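Local coordinates for protein chloramphenicol acetyltransferase (Bacteroides thetaiotaomicron, PDB 2I9D) that probably transfers an acetyl group to chloramphenicol and assembles from three copies of the chain, at residues I92-P106 against I121-E135. Residues are numbered along the deposited sequence; the frame is centred on the assembly and turned at random.
Sequences IKIKENGKFFTTRFP and IIDAIPEDGDPYAAE
F101 lies between P126, whose CG stands over one ring face 3.9 Å from the centroid, and a water (water 1) above the opposite face near the rim. With CG anti to the backbone N (chi1 177°), the ring leans off the strand edge into the 125-131 loop, where its CD1 meets D130 O at 3.3 Å. T102 OG1 donates to P131 O over 2.8 Å, almost in line with the carbonyl; T102 N adds a weak bond to the same oxygen. Water 1 accepts from A134 N and lies within hydrogen-bonding distance of T102 O and D130 O; water 2 joins T102 OG1 to E135 OE2, while E135 OE1 is hydrogen-bonded to the Y172 hydroxyl. F100 lays CE1 against P131 CB (3.4 Å) and meets the face of Y132 edge-on but offset, the planes 85° apart. I125 drives CD1 tightly against I92 CB (3.3 Å) while its CG2 meets I94 CG2; farther along, I121 CG2 and I122 CG1 pack on F105 CE1. At the hairpin end, K95 NZ makes a weak salt bridge with D128 OD1 (3.3 Å). An Asx turn from D130 OD1 to Y132 N shapes the loop before helix 133-141, and Y132 stacks on F21 of the second subunit. Strand 100-105, paired in a hairpin with strand 87-93, is the outermost strand of the six-stranded mixed sheet within this chain; helix 111-124 and the loop to helix 133-141 wrap that edge in this CoA-dependent acyltransferase fold.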
loop_
_atom_site.group_PDB
_atom_site.type_symbol
_atom_site.label_atom_id
_atom_site.label_comp_id
_atom_site.label_asym_id
_atom_site.label_seq_id
_atom_site.Cartn_x
_atom_site.Cartn_y
_atom_site.Cartn_z
ATOM N N ILE A 92 -14.210 -16.632 -4.616
ATOM C CA ILE A 92 -15.186 -17.093 -3.650
ATOM C C ILE A 92 -14.600 -18.157 -2.724
ATOM O O ILE A 92 -14.120 -19.199 -3.188
ATOM C CB ILE A 92 -16.497 -17.556 -4.349
ATOM C CG1 ILE A 92 -17.002 -16.434 -5.276
ATOM C CG2 ILE A 92 -17.566 -17.932 -3.299
ATOM C CD1 ILE A 92 -17.310 -15.077 -4.524
ATOM N N LYS A 93 -14.605 -17.871 -1.419
ATOM C CA LYS A 93 -14.112 -18.828 -0.434
ATOM C C LYS A 93 -15.008 -20.071 -0.455
ATOM O O LYS A 93 -16.228 -19.956 -0.370
ATOM C CB LYS A 93 -14.075 -18.202 0.962
ATOM C CG LYS A 93 -13.403 -19.059 2.054
ATOM C CD LYS A 93 -13.853 -18.553 3.418
ATOM C CE LYS A 93 -12.853 -18.865 4.523
ATOM N NZ LYS A 93 -13.458 -18.655 5.861
ATOM N N ILE A 94 -14.389 -21.243 -0.621
ATOM C CA ILE A 94 -15.108 -22.523 -0.715
ATOM C C ILE A 94 -14.886 -23.430 0.506
ATOM O O ILE A 94 -15.696 -24.313 0.761
ATOM C CB ILE A 94 -14.814 -23.321 -2.051
ATOM C CG1 ILE A 94 -13.338 -23.719 -2.168
ATOM C CG2 ILE A 94 -15.299 -22.548 -3.274
ATOM C CD1 ILE A 94 -12.913 -24.269 -3.538
ATOM N N LYS A 95 -13.800 -23.212 1.249
ATOM C CA LYS A 95 -13.491 -24.020 2.439
ATOM C C LYS A 95 -13.050 -23.153 3.611
ATOM O O LYS A 95 -12.538 -22.043 3.425
ATOM C CB LYS A 95 -12.420 -25.077 2.120
ATOM C CG LYS A 95 -12.963 -26.281 1.341
ATOM C CD LYS A 95 -11.894 -27.298 0.984
ATOM C CE LYS A 95 -12.456 -28.309 -0.036
ATOM N NZ LYS A 95 -11.386 -29.098 -0.755
ATOM N N GLU A 96 -13.231 -23.675 4.820
ATOM C CA GLU A 96 -12.925 -22.916 6.036
ATOM C C GLU A 96 -11.430 -22.657 6.300
ATOM O O GLU A 96 -11.093 -21.825 7.149
ATOM C CB GLU A 96 -13.620 -23.537 7.260
ATOM C CG GLU A 96 -15.142 -23.293 7.270
ATOM C CD GLU A 96 -15.523 -21.880 6.763
ATOM O OE1 GLU A 96 -15.431 -20.913 7.571
ATOM O OE2 GLU A 96 -15.909 -21.743 5.559
ATOM N N ASN A 97 -10.559 -23.355 5.565
ATOM C CA ASN A 97 -9.110 -23.144 5.627
ATOM C C ASN A 97 -8.616 -22.106 4.610
ATOM O O ASN A 97 -7.395 -21.990 4.371
ATOM C CB ASN A 97 -8.390 -24.449 5.348
ATOM C CG ASN A 97 -8.526 -24.867 3.899
ATOM O OD1 ASN A 97 -9.501 -24.492 3.236
ATOM N ND2 ASN A 97 -7.543 -25.605 3.384
ATOM N N GLY A 98 -9.555 -21.400 3.974
ATOM C CA GLY A 98 -9.209 -20.328 3.055
ATOM C C GLY A 98 -9.299 -20.627 1.576
ATOM O O GLY A 98 -9.277 -19.688 0.759
ATOM N N LYS A 99 -9.411 -21.916 1.215
ATOM C CA LYS A 99 -9.578 -22.294 -0.199
ATOM C C LYS A 99 -10.695 -21.507 -0.828
ATOM O O LYS A 99 -11.764 -21.327 -0.254
ATOM C CB LYS A 99 -9.807 -23.804 -0.424
ATOM C CG LYS A 99 -8.539 -24.502 -0.925
ATOM C CD LYS A 99 -8.811 -25.871 -1.615
ATOM C CE LYS A 99 -8.981 -25.757 -3.188
ATOM N NZ LYS A 99 -7.953 -24.852 -3.863
ATOM N N PHE A 100 -10.416 -21.004 -2.013
ATOM C CA PHE A 100 -11.400 -20.237 -2.743
ATOM C C PHE A 100 -11.411 -20.751 -4.167
ATOM O O PHE A 100 -10.475 -21.413 -4.607
ATOM C CB PHE A 100 -11.019 -18.747 -2.730
ATOM C CG PHE A 100 -9.658 -18.477 -3.296
ATOM C CD1 PHE A 100 -9.484 -18.281 -4.663
ATOM C CD2 PHE A 100 -8.542 -18.432 -2.463
ATOM C CE1 PHE A 100 -8.227 -18.018 -5.185
ATOM C CE2 PHE A 100 -7.275 -18.194 -2.993
ATOM C CZ PHE A 100 -7.119 -17.985 -4.351
ATOM N N PHE A 101 -12.475 -20.425 -4.884
ATOM C CA PHE A 101 -12.491 -20.646 -6.307
ATOM C C PHE A 101 -12.878 -19.328 -6.978
ATOM O O PHE A 101 -13.930 -18.739 -6.666
ATOM C CB PHE A 101 -13.454 -21.818 -6.635
ATOM C CG PHE A 101 -13.617 -22.089 -8.096
ATOM C CD1 PHE A 101 -12.645 -22.804 -8.801
ATOM C CD2 PHE A 101 -14.749 -21.619 -8.781
ATOM C CE1 PHE A 101 -12.785 -23.049 -10.177
ATOM C CE2 PHE A 101 -14.915 -21.878 -10.157
ATOM C CZ PHE A 101 -13.921 -22.584 -10.859
ATOM N N THR A 102 -12.025 -18.848 -7.880
ATOM C CA THR A 102 -12.326 -17.626 -8.620
ATOM C C THR A 102 -13.350 -17.876 -9.724
ATOM O O THR A 102 -13.235 -18.843 -10.490
ATOM C CB THR A 102 -11.059 -17.008 -9.231
ATOM O OG1 THR A 102 -10.091 -16.814 -8.204
ATOM C CG2 THR A 102 -11.343 -15.675 -9.931
ATOM N N THR A 103 -14.331 -16.981 -9.815
ATOM C CA THR A 103 -15.368 -17.085 -10.842
ATOM C C THR A 103 -15.860 -15.729 -11.352
ATOM O O THR A 103 -15.605 -14.691 -10.733
ATOM C CB THR A 103 -16.539 -18.004 -10.367
ATOM O OG1 THR A 103 -17.272 -18.477 -11.510
ATOM C CG2 THR A 103 -17.453 -17.285 -9.370
ATOM N N ARG A 104 -16.552 -15.761 -12.489
ATOM C CA ARG A 104 -16.997 -14.555 -13.208
ATOM C C ARG A 104 -18.469 -14.191 -12.923
ATOM O O ARG A 104 -19.335 -15.064 -12.916
ATOM C CB ARG A 104 -16.787 -14.731 -14.709
ATOM C CG ARG A 104 -17.050 -13.466 -15.549
ATOM C CD ARG A 104 -16.617 -13.665 -17.033
ATOM N NE ARG A 104 -17.002 -12.517 -17.847
ATOM C CZ ARG A 104 -16.316 -12.044 -18.894
ATOM N NH1 ARG A 104 -15.171 -12.602 -19.284
ATOM N NH2 ARG A 104 -16.767 -10.982 -19.540
ATOM N N PHE A 105 -18.727 -12.900 -12.704
ATOM C CA PHE A 105 -20.076 -12.380 -12.497
ATOM C C PHE A 105 -20.341 -11.324 -13.566
ATOM O O PHE A 105 -19.591 -10.351 -13.672
ATOM C CB PHE A 105 -20.255 -11.757 -11.087
ATOM C CG PHE A 105 -19.976 -12.712 -9.966
ATOM C CD1 PHE A 105 -21.014 -13.460 -9.391
ATOM C CD2 PHE A 105 -18.662 -12.896 -9.495
ATOM C CE1 PHE A 105 -20.762 -14.372 -8.349
ATOM C CE2 PHE A 105 -18.398 -13.807 -8.467
ATOM C CZ PHE A 105 -19.444 -14.536 -7.881
ATOM N N PRO A 106 -21.387 -11.524 -14.385
ATOM C CA PRO A 106 -21.683 -10.504 -15.407
ATOM C C PRO A 106 -22.292 -9.251 -14.791
ATOM O O PRO A 106 -23.085 -9.339 -13.849
ATOM C CB PRO A 106 -22.703 -11.204 -16.331
ATOM C CG PRO A 106 -23.414 -12.205 -15.408
ATOM C CD PRO A 106 -22.303 -12.681 -14.450
ATOM N N ILE A 121 -24.818 -18.213 -9.634
ATOM C CA ILE A 121 -23.399 -18.503 -9.855
ATOM C C ILE A 121 -22.731 -19.037 -8.579
ATOM O O ILE A 121 -22.032 -20.057 -8.625
ATOM C CB ILE A 121 -22.623 -17.279 -10.439
ATOM C CG1 ILE A 121 -22.983 -17.059 -11.910
ATOM C CG2 ILE A 121 -21.111 -17.474 -10.344
ATOM C CD1 ILE A 121 -22.866 -15.609 -12.356
ATOM N N ILE A 122 -22.960 -18.369 -7.445
ATOM C CA ILE A 122 -22.374 -18.800 -6.164
ATOM C C ILE A 122 -22.870 -20.172 -5.673
ATOM O O ILE A 122 -22.077 -20.975 -5.144
ATOM C CB ILE A 122 -22.525 -17.711 -5.070
ATOM C CG1 ILE A 122 -21.477 -16.617 -5.303
ATOM C CG2 ILE A 122 -22.377 -18.300 -3.635
ATOM C CD1 ILE A 122 -21.746 -15.343 -4.540
ATOM N N ASP A 123 -24.178 -20.416 -5.825
ATOM C CA ASP A 123 -24.759 -21.735 -5.546
ATOM C C ASP A 123 -24.169 -22.845 -6.433
ATOM O O ASP A 123 -23.995 -23.970 -5.968
ATOM C CB ASP A 123 -26.301 -21.709 -5.661
ATOM C CG ASP A 123 -26.964 -20.887 -4.544
ATOM O OD1 ASP A 123 -26.367 -20.768 -3.426
ATOM O OD2 ASP A 123 -28.089 -20.358 -4.794
ATOM N N ALA A 124 -23.864 -22.519 -7.690
ATOM C CA ALA A 124 -23.241 -23.482 -8.620
ATOM C C ALA A 124 -21.717 -23.696 -8.438
ATOM O O ALA A 124 -21.142 -24.604 -9.055
ATOM C CB ALA A 124 -23.544 -23.092 -10.072
ATOM N N ILE A 125 -21.065 -22.879 -7.607
ATOM C CA ILE A 125 -19.628 -23.011 -7.398
ATOM C C ILE A 125 -19.195 -24.446 -7.022
ATOM O O ILE A 125 -19.780 -25.062 -6.126
ATOM C CB ILE A 125 -19.096 -21.953 -6.401
ATOM C CG1 ILE A 125 -18.792 -20.669 -7.159
ATOM C CG2 ILE A 125 -17.827 -22.426 -5.704
ATOM C CD1 ILE A 125 -17.890 -19.754 -6.441
ATOM N N PRO A 126 -18.172 -24.983 -7.728
ATOM C CA PRO A 126 -17.713 -26.352 -7.491
ATOM C C PRO A 126 -17.131 -26.552 -6.086
ATOM O O PRO A 126 -16.547 -25.619 -5.536
ATOM C CB PRO A 126 -16.624 -26.563 -8.571
ATOM C CG PRO A 126 -16.272 -25.283 -9.055
ATOM C CD PRO A 126 -17.417 -24.329 -8.809
ATOM N N GLU A 127 -17.267 -27.757 -5.528
ATOM C CA GLU A 127 -16.798 -28.036 -4.155
ATOM C C GLU A 127 -15.284 -27.933 -4.069
ATOM O O GLU A 127 -14.737 -27.507 -3.049
ATOM C CB GLU A 127 -17.206 -29.446 -3.680
ATOM C CG GLU A 127 -18.630 -29.887 -4.029
ATOM C CD GLU A 127 -19.666 -29.428 -3.004
ATOM O OE1 GLU A 127 -19.299 -29.312 -1.800
ATOM O OE2 GLU A 127 -20.846 -29.192 -3.400
ATOM N N ASP A 128 -14.616 -28.388 -5.123
ATOM C CA ASP A 128 -13.174 -28.307 -5.232
ATOM C C ASP A 128 -12.909 -27.678 -6.584
ATOM O O ASP A 128 -13.805 -27.599 -7.426
ATOM C CB ASP A 128 -12.522 -29.688 -5.143
ATOM C CG ASP A 128 -11.135 -29.638 -4.473
ATOM O OD1 ASP A 128 -10.747 -28.545 -3.961
ATOM O OD2 ASP A 128 -10.431 -30.684 -4.464
ATOM N N GLY A 129 -11.703 -27.200 -6.801
ATOM C CA GLY A 129 -11.415 -26.523 -8.035
ATOM C C GLY A 129 -10.064 -25.864 -8.033
ATOM O O GLY A 129 -9.403 -25.745 -6.995
ATOM N N ASP A 130 -9.667 -25.438 -9.220
ATOM C CA ASP A 130 -8.432 -24.741 -9.439
ATOM C C ASP A 130 -8.684 -23.266 -9.084
ATOM O O ASP A 130 -9.497 -22.612 -9.743
ATOM C CB ASP A 130 -8.077 -24.904 -10.911
ATOM C CG ASP A 130 -6.794 -24.214 -11.301
ATOM O OD1 ASP A 130 -6.273 -23.372 -10.521
ATOM O OD2 ASP A 130 -6.321 -24.512 -12.421
ATOM N N PRO A 131 -8.017 -22.748 -8.012
ATOM C CA PRO A 131 -8.298 -21.356 -7.579
ATOM C C PRO A 131 -8.103 -20.281 -8.661
ATOM O O PRO A 131 -8.767 -19.232 -8.578
ATOM C CB PRO A 131 -7.314 -21.113 -6.399
ATOM C CG PRO A 131 -6.419 -22.324 -6.332
ATOM C CD PRO A 131 -7.038 -23.432 -7.133
ATOM N N TYR A 132 -7.197 -20.534 -9.627
ATOM C CA TYR A 132 -6.879 -19.582 -10.705
ATOM C C TYR A 132 -7.336 -19.933 -12.136
ATOM O O TYR A 132 -7.024 -19.215 -13.086
ATOM C CB TYR A 132 -5.394 -19.241 -10.669
ATOM C CG TYR A 132 -5.087 -18.388 -9.447
ATOM C CD1 TYR A 132 -5.476 -17.036 -9.408
ATOM C CD2 TYR A 132 -4.445 -18.937 -8.337
ATOM C CE1 TYR A 132 -5.218 -16.241 -8.289
ATOM C CE2 TYR A 132 -4.200 -18.165 -7.205
ATOM C CZ TYR A 132 -4.577 -16.814 -7.194
ATOM O OH TYR A 132 -4.347 -16.055 -6.089
ATOM N N ALA A 133 -8.103 -21.014 -12.281
ATOM C CA ALA A 133 -8.640 -21.424 -13.579
ATOM C C ALA A 133 -9.366 -20.276 -14.271
ATOM O O ALA A 133 -9.091 -20.006 -15.429
ATOM C CB ALA A 133 -9.559 -22.661 -13.437
ATOM N N ALA A 134 -10.270 -19.590 -13.564
ATOM C CA ALA A 134 -11.056 -18.494 -14.164
ATOM C C ALA A 134 -10.194 -17.359 -14.707
ATOM O O ALA A 134 -10.444 -16.832 -15.798
ATOM C CB ALA A 134 -12.080 -17.944 -13.161
ATOM N N GLU A 135 -9.162 -16.985 -13.963
ATOM C CA GLU A 135 -8.241 -15.958 -14.464
ATOM C C GLU A 135 -7.428 -16.440 -15.675
ATOM O O GLU A 135 -7.192 -15.675 -16.603
ATOM C CB GLU A 135 -7.290 -15.472 -13.354
ATOM C CG GLU A 135 -7.998 -14.832 -12.156
ATOM C CD GLU A 135 -7.090 -13.871 -11.407
ATOM O OE1 GLU A 135 -6.609 -12.888 -12.040
ATOM O OE2 GLU A 135 -6.855 -14.103 -10.195
HETATM O O HOH W 1 -10.912 -20.199 -10.856
HETATM O O HOH W 2 -8.417 -14.640 -7.982
#